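Amine Dehydrogenase (Pseudomonas putida, PDB 1JMX) probably forms the beta-propeller subunit of a three-chain, heme c-containing complex that oxidises primary amines and passes on the electrons. Local coordinates at residues W187-K190 with G191-A194; V197-F200 with W201-S205; S237-K241 with T242-H246; K279-L282 with K283-K286; A301-K305 with G306-Y310. One frame throughout, in Å; residues are numbered along the deposited sequence.

Contact 1 (W187-K190 with G191-A194)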
loop_
_atom_site.group_PDB
_atom_site.type_symbol
_atom_site.label_atom_id
_atom_site.label_comp_id
_atom_site.label_asym_id
_atom_site.label_seq_id
_atom_site.Cartn_x
_atom_site.Cartn_y
_atom_site.Cartn_z
ATOM N N TRP B 187 30.406 3.501 3.222
ATOM C CA TRP B 187 31.017 4.653 3.876
ATOM C C TRP B 187 31.042 4.229 5.339
ATOM O O TRP B 187 30.042 4.361 6.049
ATOM C CB TRP B 187 30.111 5.881 3.720
ATOM C CG TRP B 187 30.694 7.195 4.174
ATOM C CD1 TRP B 187 31.968 7.430 4.605
ATOM C CD2 TRP B 187 30.028 8.464 4.181
ATOM N NE1 TRP B 187 32.140 8.768 4.870
ATOM C CE2 TRP B 187 30.965 9.427 4.618
ATOM C CE3 TRP B 187 28.729 8.881 3.856
ATOM C CZ2 TRP B 187 30.646 10.784 4.736
ATOM C CZ3 TRP B 187 28.411 10.228 3.969
ATOM C CH2 TRP B 187 29.368 11.165 4.407
ATOM N N ASN B 188 32.148 3.637 5.770
ATOM C CA ASN B 188 32.264 3.179 7.151
ATOM C C ASN B 188 32.641 4.332 8.078
ATOM O O ASN B 188 33.735 4.377 8.638
ATOM C CB ASN B 188 33.270 2.030 7.243
ATOM C CG ASN B 188 32.696 0.721 6.733
ATOM O OD1 ASN B 188 32.087 -0.041 7.501
ATOM N ND2 ASN B 188 32.864 0.453 5.431
ATOM N N ARG B 189 31.705 5.263 8.209
ATOM C CA ARG B 189 31.865 6.451 9.024
ATOM C C ARG B 189 31.400 6.152 10.455
ATOM O O ARG B 189 30.199 5.996 10.701
ATOM C CB ARG B 189 31.010 7.549 8.404
ATOM C CG ARG B 189 31.229 8.926 8.942
ATOM C CD ARG B 189 30.207 9.827 8.321
ATOM N NE ARG B 189 30.381 11.215 8.712
ATOM C CZ ARG B 189 29.536 12.183 8.377
ATOM N NH1 ARG B 189 28.462 11.906 7.644
ATOM N NH2 ARG B 189 29.757 13.424 8.781
ATOM N N LYS B 190 32.342 6.082 11.398
ATOM C CA LYS B 190 31.984 5.776 12.784
ATOM C C LYS B 190 31.135 6.854 13.460
ATOM O O LYS B 190 31.345 8.045 13.254
ATOM C CB LYS B 190 33.220 5.461 13.633
ATOM C CG LYS B 190 32.878 4.580 14.836
ATOM C CD LYS B 190 32.242 3.246 14.369
ATOM C CE LYS B 190 31.392 2.564 15.460
ATOM N NZ LYS B 190 30.059 3.235 15.693
ATOM N N GLY B 191 30.162 6.415 14.254
ATOM C CA GLY B 191 29.280 7.343 14.938
ATOM C C GLY B 191 28.084 7.711 14.085
ATOM O O GLY B 191 27.188 8.426 14.526
ATOM N N TYR B 192 28.085 7.235 12.846
ATOM C CA TYR B 192 26.996 7.501 11.917
ATOM C C TYR B 192 26.527 6.205 11.286
ATOM O O TYR B 192 27.235 5.195 11.296
ATOM C CB TYR B 192 27.457 8.418 10.791
ATOM C CG TYR B 192 27.751 9.831 11.194
ATOM C CD1 TYR B 192 28.933 10.157 11.867
ATOM C CD2 TYR B 192 26.875 10.861 10.858
ATOM C CE1 TYR B 192 29.232 11.484 12.189
ATOM C CE2 TYR B 192 27.164 12.179 11.170
ATOM C CZ TYR B 192 28.343 12.487 11.833
ATOM O OH TYR B 192 28.641 13.801 12.114
ATOM N N SER B 193 25.320 6.234 10.742
ATOM C CA SER B 193 24.786 5.072 10.058
ATOM C C SER B 193 25.176 5.273 8.597
ATOM O O SER B 193 25.890 6.222 8.258
ATOM C CB SER B 193 23.262 5.030 10.183
ATOM O OG SER B 193 22.672 6.121 9.504
ATOM N N ALA B 194 24.741 4.358 7.741
ATOM C CA ALA B 194 25.002 4.479 6.323
ATOM C C ALA B 194 23.973 5.504 5.838
ATOM O O ALA B 194 22.883 5.603 6.404
ATOM C CB ALA B 194 24.780 3.134 5.639
#

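Contact 2 (V197-F200 with W201-S205)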
loop_
_atom_site.group_PDB
_atom_site.type_symbol
_atom_site.label_atom_id
_atom_site.label_comp_id
_atom_site.label_asym_id
_atom_site.label_seq_id
_atom_site.Cartn_x
_atom_site.Cartn_y
_atom_site.Cartn_z
ATOM N N VAL B 197 19.841 7.489 0.195
ATOM C CA VAL B 197 19.718 8.362 -0.959
ATOM C C VAL B 197 18.598 7.908 -1.885
ATOM O O VAL B 197 18.545 6.753 -2.315
ATOM C CB VAL B 197 21.033 8.444 -1.783
ATOM C CG1 VAL B 197 20.979 9.621 -2.735
ATOM C CG2 VAL B 197 22.241 8.541 -0.881
ATOM N N LEU B 198 17.702 8.842 -2.169
ATOM C CA LEU B 198 16.565 8.632 -3.050
ATOM C C LEU B 198 16.574 9.892 -3.926
ATOM O O LEU B 198 16.218 10.980 -3.474
ATOM C CB LEU B 198 15.276 8.524 -2.215
ATOM C CG LEU B 198 13.930 8.240 -2.896
ATOM C CD1 LEU B 198 13.322 9.519 -3.485
ATOM C CD2 LEU B 198 14.112 7.154 -3.961
ATOM N N TYR B 199 17.018 9.746 -5.168
ATOM C CA TYR B 199 17.109 10.885 -6.069
ATOM C C TYR B 199 16.886 10.494 -7.524
ATOM O O TYR B 199 17.608 9.665 -8.069
ATOM C CB TYR B 199 18.480 11.544 -5.912
ATOM C CG TYR B 199 18.430 13.042 -5.779
ATOM C CD1 TYR B 199 18.077 13.642 -4.569
ATOM C CD2 TYR B 199 18.735 13.866 -6.860
ATOM C CE1 TYR B 199 18.027 15.015 -4.443
ATOM C CE2 TYR B 199 18.689 15.250 -6.739
ATOM C CZ TYR B 199 18.335 15.812 -5.528
ATOM O OH TYR B 199 18.294 17.175 -5.402
ATOM N N PHE B 200 15.873 11.095 -8.139
ATOM C CA PHE B 200 15.535 10.824 -9.532
ATOM C C PHE B 200 15.594 12.098 -10.358
ATOM O O PHE B 200 15.010 12.174 -11.435
ATOM C CB PHE B 200 14.122 10.253 -9.623
ATOM C CG PHE B 200 13.919 9.017 -8.806
ATOM C CD1 PHE B 200 14.880 8.005 -8.805
ATOM C CD2 PHE B 200 12.785 8.874 -8.015
ATOM C CE1 PHE B 200 14.715 6.872 -8.023
ATOM C CE2 PHE B 200 12.610 7.747 -7.231
ATOM C CZ PHE B 200 13.572 6.745 -7.232
ATOM N N TRP B 201 16.323 13.089 -9.863
ATOM C CA TRP B 201 16.410 14.367 -10.548
ATOM C C TRP B 201 17.855 14.770 -10.880
ATOM O O TRP B 201 18.568 15.299 -10.032
ATOM C CB TRP B 201 15.707 15.442 -9.705
ATOM C CG TRP B 201 14.275 15.053 -9.287
ATOM C CD1 TRP B 201 13.125 15.293 -9.986
ATOM C CD2 TRP B 201 13.872 14.346 -8.094
ATOM N NE1 TRP B 201 12.040 14.783 -9.310
ATOM C CE2 TRP B 201 12.468 14.198 -8.149
ATOM C CE3 TRP B 201 14.561 13.825 -6.989
ATOM C CZ2 TRP B 201 11.740 13.550 -7.141
ATOM C CZ3 TRP B 201 13.834 13.179 -5.988
ATOM C CH2 TRP B 201 12.441 13.048 -6.074
ATOM N N PRO B 202 18.316 14.460 -12.108
ATOM C CA PRO B 202 19.675 14.800 -12.544
ATOM C C PRO B 202 19.715 16.276 -12.965
ATOM O O PRO B 202 19.592 16.604 -14.151
ATOM C CB PRO B 202 19.891 13.858 -13.730
ATOM C CG PRO B 202 18.524 13.805 -14.346
ATOM C CD PRO B 202 17.616 13.670 -13.142
ATOM N N HIS B 203 19.852 17.160 -11.979
ATOM C CA HIS B 203 19.894 18.594 -12.233
ATOM C C HIS B 203 21.100 18.995 -13.078
ATOM O O HIS B 203 22.222 18.551 -12.839
ATOM C CB HIS B 203 20.003 19.398 -10.928
ATOM C CG HIS B 203 19.082 18.952 -9.834
ATOM N ND1 HIS B 203 17.747 19.286 -9.800
ATOM C CD2 HIS B 203 19.328 18.279 -8.688
ATOM C CE1 HIS B 203 17.211 18.845 -8.679
ATOM N NE2 HIS B 203 18.151 18.231 -7.987
ATOM N N GLN B 204 20.848 19.838 -14.070
ATOM C CA GLN B 204 21.907 20.381 -14.903
ATOM C C GLN B 204 21.967 21.833 -14.415
ATOM O O GLN B 204 21.482 22.753 -15.071
ATOM C CB GLN B 204 21.542 20.291 -16.389
ATOM C CG GLN B 204 21.548 18.862 -16.921
ATOM C CD GLN B 204 21.391 18.786 -18.428
ATOM O OE1 GLN B 204 20.500 19.403 -19.007
ATOM N NE2 GLN B 204 22.261 18.015 -19.072
ATOM N N SER B 205 22.511 22.003 -13.212
ATOM C CA SER B 205 22.602 23.314 -12.570
ATOM C C SER B 205 23.774 24.175 -13.021
ATOM O O SER B 205 24.775 23.660 -13.530
ATOM C CB SER B 205 22.647 23.148 -11.046
ATOM O OG SER B 205 23.844 22.516 -10.641
#

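Contact 3 (S237-K241 with T242-H246)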
loop_
_atom_site.group_PDB
_atom_site.type_symbol
_atom_site.label_atom_id
_atom_site.label_comp_id
_atom_site.label_asym_id
_atom_site.label_seq_id
_atom_site.Cartn_x
_atom_site.Cartn_y
_atom_site.Cartn_z
ATOM N N SER B 237 28.168 16.042 -3.604
ATOM C CA SER B 237 28.379 16.664 -4.898
ATOM C C SER B 237 29.644 16.176 -5.595
ATOM O O SER B 237 30.637 15.834 -4.953
ATOM C CB SER B 237 28.395 18.192 -4.781
ATOM O OG SER B 237 29.553 18.652 -4.110
ATOM N N VAL B 238 29.559 16.083 -6.918
ATOM C CA VAL B 238 30.682 15.673 -7.742
ATOM C C VAL B 238 30.879 16.793 -8.748
ATOM O O VAL B 238 29.989 17.081 -9.540
ATOM C CB VAL B 238 30.405 14.355 -8.503
ATOM C CG1 VAL B 238 31.657 13.920 -9.260
ATOM C CG2 VAL B 238 29.956 13.259 -7.541
ATOM N N ASP B 239 32.019 17.468 -8.662
ATOM C CA ASP B 239 32.343 18.560 -9.575
ATOM C C ASP B 239 32.622 17.913 -10.930
ATOM O O ASP B 239 33.559 17.123 -11.069
ATOM C CB ASP B 239 33.583 19.309 -9.073
ATOM C CG ASP B 239 33.740 20.675 -9.711
ATOM O OD1 ASP B 239 33.806 20.758 -10.953
ATOM O OD2 ASP B 239 33.789 21.673 -8.961
ATOM N N LEU B 240 31.793 18.223 -11.922
ATOM C CA LEU B 240 31.956 17.622 -13.238
ATOM C C LEU B 240 33.140 18.129 -14.057
ATOM O O LEU B 240 33.446 17.577 -15.109
ATOM C CB LEU B 240 30.656 17.716 -14.032
ATOM C CG LEU B 240 29.467 16.973 -13.416
ATOM C CD1 LEU B 240 28.285 17.074 -14.353
ATOM C CD2 LEU B 240 29.809 15.513 -13.158
ATOM N N LYS B 241 33.809 19.168 -13.568
ATOM C CA LYS B 241 34.974 19.723 -14.251
ATOM C C LYS B 241 36.256 19.054 -13.754
ATOM O O LYS B 241 37.048 18.521 -14.537
ATOM C CB LYS B 241 35.065 21.240 -14.010
ATOM C CG LYS B 241 33.938 22.038 -14.656
ATOM C CD LYS B 241 33.858 23.490 -14.166
ATOM C CE LYS B 241 33.289 23.593 -12.732
ATOM N NZ LYS B 241 31.925 22.966 -12.552
ATOM N N THR B 242 36.402 19.009 -12.438
ATOM C CA THR B 242 37.593 18.467 -11.796
ATOM C C THR B 242 37.467 17.084 -11.167
ATOM O O THR B 242 38.470 16.509 -10.729
ATOM C CB THR B 242 38.063 19.437 -10.695
ATOM O OG1 THR B 242 36.970 19.691 -9.801
ATOM C CG2 THR B 242 38.519 20.757 -11.299
ATOM N N GLY B 243 36.244 16.567 -11.077
ATOM C CA GLY B 243 36.044 15.263 -10.464
ATOM C C GLY B 243 36.100 15.302 -8.945
ATOM O O GLY B 243 36.028 14.261 -8.292
ATOM N N LYS B 244 36.248 16.499 -8.378
ATOM C CA LYS B 244 36.298 16.686 -6.926
ATOM C C LYS B 244 34.957 16.335 -6.277
ATOM O O LYS B 244 33.908 16.802 -6.717
ATOM C CB LYS B 244 36.632 18.143 -6.603
ATOM C CG LYS B 244 38.090 18.512 -6.789
ATOM C CD LYS B 244 38.261 19.991 -7.191
ATOM C CE LYS B 244 37.331 20.956 -6.426
ATOM N NZ LYS B 244 36.063 21.311 -7.157
ATOM N N THR B 245 34.997 15.519 -5.233
ATOM C CA THR B 245 33.780 15.125 -4.529
ATOM C C THR B 245 33.640 15.849 -3.182
ATOM O O THR B 245 34.639 16.223 -2.562
ATOM C CB THR B 245 33.741 13.600 -4.314
ATOM O OG1 THR B 245 34.915 13.184 -3.606
ATOM C CG2 THR B 245 33.666 12.878 -5.655
ATOM N N HIS B 246 32.399 16.042 -2.739
ATOM C CA HIS B 246 32.119 16.730 -1.480
ATOM C C HIS B 246 30.811 16.288 -0.817
ATOM O O HIS B 246 29.806 16.068 -1.479
ATOM C CB HIS B 246 32.129 18.252 -1.715
ATOM C CG HIS B 246 31.280 19.043 -0.762
ATOM N ND1 HIS B 246 31.797 19.680 0.349
ATOM C CD2 HIS B 246 29.960 19.364 -0.796
ATOM C CE1 HIS B 246 30.839 20.363 0.952
ATOM N NE2 HIS B 246 29.714 20.188 0.279
HETATM O O HOH W 1 32.380 19.116 -5.290
#

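Contact 4 (K279-L282 with K283-K286)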
loop_
_atom_site.group_PDB
_atom_site.type_symbol
_atom_site.label_atom_id
_atom_site.label_comp_id
_atom_site.label_asym_id
_atom_site.label_seq_id
_atom_site.Cartn_x
_atom_site.Cartn_y
_atom_site.Cartn_z
ATOM N N LYS B 279 15.274 27.314 3.176
ATOM C CA LYS B 279 16.507 28.006 2.827
ATOM C C LYS B 279 17.472 27.780 3.980
ATOM O O LYS B 279 17.174 28.155 5.108
ATOM C CB LYS B 279 16.198 29.499 2.672
ATOM C CG LYS B 279 17.317 30.348 2.152
ATOM C CD LYS B 279 16.784 31.734 1.828
ATOM C CE LYS B 279 17.914 32.669 1.422
ATOM N NZ LYS B 279 17.417 33.999 0.975
ATOM N N TYR B 280 18.599 27.126 3.710
ATOM C CA TYR B 280 19.576 26.843 4.753
ATOM C C TYR B 280 20.926 27.500 4.570
ATOM O O TYR B 280 21.376 27.738 3.448
ATOM C CB TYR B 280 19.816 25.340 4.878
ATOM C CG TYR B 280 18.686 24.607 5.521
ATOM C CD1 TYR B 280 17.578 24.214 4.777
ATOM C CD2 TYR B 280 18.706 24.328 6.877
ATOM C CE1 TYR B 280 16.510 23.564 5.374
ATOM C CE2 TYR B 280 17.644 23.679 7.486
ATOM C CZ TYR B 280 16.547 23.302 6.729
ATOM O OH TYR B 280 15.485 22.688 7.333
ATOM N N ASP B 281 21.600 27.707 5.696
ATOM C CA ASP B 281 22.930 28.281 5.724
ATOM C C ASP B 281 23.825 27.059 5.907
ATOM O O ASP B 281 23.769 26.412 6.946
ATOM C CB ASP B 281 23.060 29.211 6.929
ATOM C CG ASP B 281 24.339 30.007 6.917
ATOM O OD1 ASP B 281 25.430 29.400 6.850
ATOM O OD2 ASP B 281 24.247 31.249 6.976
ATOM N N LEU B 282 24.596 26.709 4.879
ATOM C CA LEU B 282 25.482 25.539 4.939
ATOM C C LEU B 282 26.526 25.633 6.047
ATOM O O LEU B 282 26.747 24.675 6.790
ATOM C CB LEU B 282 26.228 25.333 3.613
ATOM C CG LEU B 282 25.664 24.549 2.429
ATOM C CD1 LEU B 282 25.286 23.137 2.836
ATOM C CD2 LEU B 282 24.491 25.284 1.864
ATOM N N LYS B 283 27.220 26.766 6.093
ATOM C CA LYS B 283 28.267 27.002 7.084
ATOM C C LYS B 283 27.710 26.825 8.503
ATOM O O LYS B 283 28.186 25.976 9.273
ATOM C CB LYS B 283 28.848 28.420 6.898
ATOM C CG LYS B 283 30.021 28.769 7.824
ATOM C CD LYS B 283 30.497 30.229 7.644
ATOM C CE LYS B 283 29.795 31.232 8.583
ATOM N NZ LYS B 283 30.248 31.133 10.020
ATOM N N GLN B 284 26.648 27.570 8.800
ATOM C CA GLN B 284 26.011 27.535 10.113
ATOM C C GLN B 284 25.111 26.339 10.381
ATOM O O GLN B 284 24.699 26.134 11.522
ATOM C CB GLN B 284 25.230 28.826 10.363
ATOM C CG GLN B 284 26.100 30.081 10.343
ATOM C CD GLN B 284 25.416 31.281 10.985
ATOM O OE1 GLN B 284 25.679 31.610 12.153
ATOM N NE2 GLN B 284 24.530 31.937 10.233
ATOM N N ARG B 285 24.821 25.546 9.348
ATOM C CA ARG B 285 23.946 24.374 9.479
ATOM C C ARG B 285 22.623 24.824 10.093
ATOM O O ARG B 285 22.000 24.100 10.877
ATOM C CB ARG B 285 24.584 23.333 10.386
ATOM C CG ARG B 285 25.825 22.639 9.844
ATOM C CD ARG B 285 26.096 21.461 10.753
ATOM N NE ARG B 285 27.259 20.661 10.392
ATOM C CZ ARG B 285 27.411 19.385 10.752
ATOM N NH1 ARG B 285 26.468 18.771 11.472
ATOM N NH2 ARG B 285 28.519 18.725 10.427
ATOM N N LYS B 286 22.193 26.017 9.689
ATOM C CA LYS B 286 20.994 26.647 10.212
ATOM C C LYS B 286 19.958 27.008 9.154
ATOM O O LYS B 286 20.292 27.498 8.073
ATOM C CB LYS B 286 21.422 27.930 10.944
ATOM C CG LYS B 286 20.292 28.768 11.522
ATOM C CD LYS B 286 20.707 30.240 11.670
ATOM C CE LYS B 286 20.398 31.058 10.398
ATOM N NZ LYS B 286 21.053 30.518 9.152
#

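Contact 5 (A301-K305 with G306-Y310)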
loop_
_atom_site.group_PDB
_atom_site.type_symbol
_atom_site.label_atom_id
_atom_site.label_comp_id
_atom_site.label_asym_id
_atom_site.label_seq_id
_atom_site.Cartn_x
_atom_site.Cartn_y
_atom_site.Cartn_z
ATOM N N ALA B 301 14.741 24.334 -9.325
ATOM C CA ALA B 301 15.521 24.717 -10.498
ATOM C C ALA B 301 15.883 26.195 -10.350
ATOM O O ALA B 301 15.040 27.012 -10.018
ATOM C CB ALA B 301 14.730 24.480 -11.787
ATOM N N PHE B 302 17.163 26.501 -10.501
ATOM C CA PHE B 302 17.669 27.870 -10.420
ATOM C C PHE B 302 18.020 28.352 -11.827
ATOM O O PHE B 302 18.505 27.570 -12.650
ATOM C CB PHE B 302 18.966 27.903 -9.603
ATOM C CG PHE B 302 18.783 28.233 -8.151
ATOM C CD1 PHE B 302 19.051 27.282 -7.171
ATOM C CD2 PHE B 302 18.405 29.516 -7.757
ATOM C CE1 PHE B 302 18.957 27.603 -5.825
ATOM C CE2 PHE B 302 18.307 29.844 -6.415
ATOM C CZ PHE B 302 18.586 28.885 -5.447
ATOM N N ASP B 303 17.758 29.622 -12.125
ATOM C CA ASP B 303 18.168 30.128 -13.423
ATOM C C ASP B 303 19.685 30.389 -13.316
ATOM O O ASP B 303 20.270 30.203 -12.244
ATOM C CB ASP B 303 17.348 31.356 -13.878
ATOM C CG ASP B 303 17.540 32.593 -13.006
ATOM O OD1 ASP B 303 16.922 33.621 -13.340
ATOM O OD2 ASP B 303 18.284 32.569 -12.009
ATOM N N LYS B 304 20.309 30.827 -14.406
ATOM C CA LYS B 304 21.755 31.049 -14.441
ATOM C C LYS B 304 22.334 31.937 -13.351
ATOM O O LYS B 304 23.316 31.565 -12.705
ATOM C CB LYS B 304 22.185 31.559 -15.817
ATOM C CG LYS B 304 23.171 30.644 -16.535
ATOM C CD LYS B 304 22.582 29.250 -16.798
ATOM C CE LYS B 304 23.578 28.361 -17.535
ATOM N NZ LYS B 304 23.011 27.021 -17.794
ATOM N N LYS B 305 21.723 33.098 -13.139
ATOM C CA LYS B 305 22.198 34.032 -12.122
ATOM C C LYS B 305 21.735 33.707 -10.707
ATOM O O LYS B 305 22.377 34.109 -9.740
ATOM C CB LYS B 305 21.811 35.471 -12.481
ATOM C CG LYS B 305 22.640 36.076 -13.616
ATOM C CD LYS B 305 22.166 37.488 -13.956
ATOM C CE LYS B 305 22.238 38.425 -12.737
ATOM N NZ LYS B 305 21.601 39.763 -12.989
ATOM N N GLY B 306 20.661 32.931 -10.589
ATOM C CA GLY B 306 20.152 32.595 -9.273
ATOM C C GLY B 306 19.200 33.661 -8.751
ATOM O O GLY B 306 19.062 33.826 -7.538
ATOM N N ASP B 307 18.591 34.415 -9.675
ATOM C CA ASP B 307 17.621 35.468 -9.356
ATOM C C ASP B 307 16.212 34.870 -9.226
ATOM O O ASP B 307 15.298 35.524 -8.711
ATOM C CB ASP B 307 17.554 36.514 -10.474
ATOM C CG ASP B 307 18.883 37.165 -10.767
ATOM O OD1 ASP B 307 19.674 37.419 -9.827
ATOM O OD2 ASP B 307 19.120 37.454 -11.961
ATOM N N LYS B 308 16.013 33.691 -9.811
ATOM C CA LYS B 308 14.727 33.007 -9.747
ATOM C C LYS B 308 14.923 31.581 -9.306
ATOM O O LYS B 308 15.970 30.986 -9.543
ATOM C CB LYS B 308 14.039 32.975 -11.101
ATOM C CG LYS B 308 13.580 34.296 -11.610
ATOM C CD LYS B 308 12.945 34.075 -12.951
ATOM C CE LYS B 308 12.623 35.369 -13.613
ATOM N NZ LYS B 308 12.286 35.110 -15.017
ATOM N N LEU B 309 13.887 31.046 -8.673
ATOM C CA LEU B 309 13.871 29.682 -8.181
ATOM C C LEU B 309 12.551 29.116 -8.669
ATOM O O LEU B 309 11.481 29.604 -8.303
ATOM C CB LEU B 309 13.890 29.666 -6.649
ATOM C CG LEU B 309 14.521 28.498 -5.881
ATOM C CD1 LEU B 309 14.117 28.593 -4.418
ATOM C CD2 LEU B 309 14.102 27.169 -6.446
ATOM N N TYR B 310 12.631 28.140 -9.557
ATOM C CA TYR B 310 11.443 27.501 -10.084
ATOM C C TYR B 310 11.173 26.222 -9.312
ATOM O O TYR B 310 12.099 25.543 -8.876
ATOM C CB TYR B 310 11.624 27.167 -11.569
ATOM C CG TYR B 310 11.780 28.371 -12.472
ATOM C CD1 TYR B 310 13.042 28.915 -12.726
ATOM C CD2 TYR B 310 10.672 28.968 -13.070
ATOM C CE1 TYR B 310 13.196 30.018 -13.550
ATOM C CE2 TYR B 310 10.814 30.072 -13.897
ATOM C CZ TYR B 310 12.083 30.593 -14.134
ATOM O OH TYR B 310 12.242 31.685 -14.954
#

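Contact 1 (W187-K190 with G191-A194)
A type II beta turn from Arg189 to Tyr192 brings the side chains of its two end residues together on the surface loop between strands 178-182 and 209-218. The turn is closed by Tyr192 N, which donates to Arg189 O at 3.3 Å. At its third position Gly191 has a phi of 88°, where a CB would jam against Lys190 O.

Above this frame the Arg189 guanidinium lies flat over the middle of the Tyr192 ring: the planes are only 6° apart, and CZ of Arg189 stands 3.6 Å from the ring centroid, a cation-pi stack. Contact runs along the whole extended chain, from CD of Arg189, a CH-pi donor 4.1 Å from the Tyr192 centroid, to NH2 of Arg189, 3.5 Å from Tyr192 CZ. On the other side of the arginine, its CD rests over the rim of the Trp187 ring. The phenol ring is bordered at its edge by Lys190 O, 3.5 Å from Tyr192 CD1. Arg189 NH1 also reaches a salt bridge with Glu249, so the cation is fixed both by the flat ring and by an acid. This is a type II beta turn with glycine at its third position, its first and fourth side chains stacked in a cation-pi pair.

Contact 2 (V197-F200 with W201-S205)
Tyr199, Phe200, Trp201 and His203 form an aromatic cluster in the buried loop that leads into strand 209-218, close to the centre of the chain. Two of the rings meet edge-to-face: the benzene edge of Trp201 is directed at the face of Tyr199, with planes at 88° and centroids 5.5 Å apart. CE3 of Trp201 makes this approach, 4.1 Å from Tyr199 CG. With CG of Trp201 beside its own backbone N (chi1 -52°), the indole folds back along the chain, and its CE3 lies 3.2 Å from Phe200 N. The Phe200 ring meets the indole only obliquely, and is stacked on Tyr95 instead.

Polar contact is concentrated at the far end of Tyr199. Its OH shares a hydrogen bond of 2.8 Å with His203 NE2, lying at the edge of the imidazole and near its plane, and it is also bonded to Gly260 N of strand 257-262. Between the two rings the chain makes an inverse gamma turn centred on Pro202; its bond, from His203 N to Trp201 O at 3.0 Å, is weak. The same Trp201 O sits over the rim of one imidazole face, 3.4 Å above the His203 ring plane. Trp201 N is buried here and has no polar partner in the model. Leu198 packs against Arg140 of a second chain, while an aromatic side chain of the third chain meets the Phe200 ring at about 65°.

Contact 3 (S237-K241 with T242-H246)
Backbone hydrogen bonds pair Ser237 with His246: Ser237 N donates to His246 O at 2.7 Å, and His246 N donates back to Ser237 O at 2.8 Å. Nearer the turn, Asp239 N gives Lys244 O an almost straight bond (178°), and Gly243 N reaches Asp239 O at 2.7 Å. These bonds define the end of the beta hairpin of strands 230-239 and 245-250, which strand 209-218 extends on its other side. Gly243 takes a positive phi where the loop turns back.

Charged contacts gather on the Asp239 carboxylate, whose CG is anti to the backbone N (chi1 -163°) and thus lies over the loop. Its OD2 makes a 2.9 Å salt bridge with Lys244 NZ, the two side chains running side by side. OD1 of Asp239 uses its anti lone pair for Lys241 N at 3.1 Å, an Asx turn, and takes weak bonds from Thr242 N and from Lys241 NZ, the latter part of a salt bridge; that ammonium is also bonded to Arg207 O. An alanine in place of Asp239 would probably leave Lys244 NZ without its anionic mate and Lys241 N without the side-chain acceptor that shapes the turn.

Lys244 NZ also donates to Thr242 OG1. A water joins Ser237 OG to Lys244 O. Apolar packing is slight: on the face away from Ser237 and His246, Val238 CG2 touches Thr245 CG2 at 4.2 Å.

Contact 4 (K279-L282 with K283-K286)
The Asp281 side chain meets Lys286 through CB and OD2, and Gln284 through CG and both oxygens. Its CB lies 3.3 Å from Lys286 NZ and is also near Lys286 O. A chi1 of -171° swings CG of Asp281 away from its own backbone N toward the loop, 3.8 Å from Gln284 CB. From there the two oxygens divide the work. OD1 of Asp281 accepts Gln284 N at 2.9 Å in a nearly straight bond (175°), met from above the carboxylate plane; OD1 is also bonded to Asn268 ND2 from outside the loop. OD2 of Asp281 takes a weak bond of 3.3 Å from Gln284 NE2, the amide turned 70° from the carboxylate. A long salt bridge, 3.9 Å, connects the same OD2 to Lys286 NZ. The acid thus ties down one backbone N-H, its OD2 is approached by two polar side-chain ends, and the nearby ammonium would probably stabilise its negative charge.

The backbone below is pinned by Asp281 N donating to Lys286 O at 2.7 Å, and by Lys286 N donating back to Asp281 O at 3.2 Å. Arg285 N makes a weak bond to Leu282 O. Next along the strand, Tyr280 OH bonds to Tyr257 OH. Arg285 and Lys286 set against Asp281, the first of them with positive phi, make a G1 beta bulge, here where strand 276-281 turns into strand 286-292.

Contact 5 (A301-K305 with G306-Y310)
One face of the Phe302 ring carries Leu309 CG, a CH-pi contact 4.3 Å from the centroid and 20° off the normal, displaced toward the rim; Tyr271 meets the same phenyl group edge-to-face. At the edge of the Tyr310 ring, near its plane, lie Ala301 O and Asp303 CB, and its OH is bonded to Asp31.

The hairpin of strands 299-302 and 309-312 is joined by Tyr310 N to Ala301 O at 2.7 Å and by Ala301 N to Tyr310 O at 2.9 Å. In the turn, Asp303 folds its carboxylate inward with CG between backbone N and carbonyl carbon (chi1 65°). OD2 of Asp303 accepts Gly306 N at 2.8 Å, Asp307 N at 3.0 Å through its syn lone pair, and, weakly, Lys308 N. Replacing Asp303 by an alanine would probably strip these amides of their shared acceptor and let the turn loosen. With successive N-H groups converging on one carboxylate oxygen, their dipoles probably help to stabilise the negative charge of this buried aspartate.

Overall arrangement
Contacts 2 and 5 are buried, contact 1 is on the surface, and contacts 3 and 4 lie between these extremes. Contacts 1 and 2 adjoin in the long loop before strand 209-218, yet their centres are about 23 Å apart; one stacks a cation on a ring, the other packs rings together and touches both other chains. Contacts 3, 4 and 5 are all turns between neighbouring antiparallel strands in three separate sheets, and each uses an aspartate to take up turn N-H groups. Lysines flank that acid in contacts 3 and 4, whereas in contact 5 backbone amides dominate. The seven successive antiparallel sheets are consistent with a seven-bladed beta-propeller.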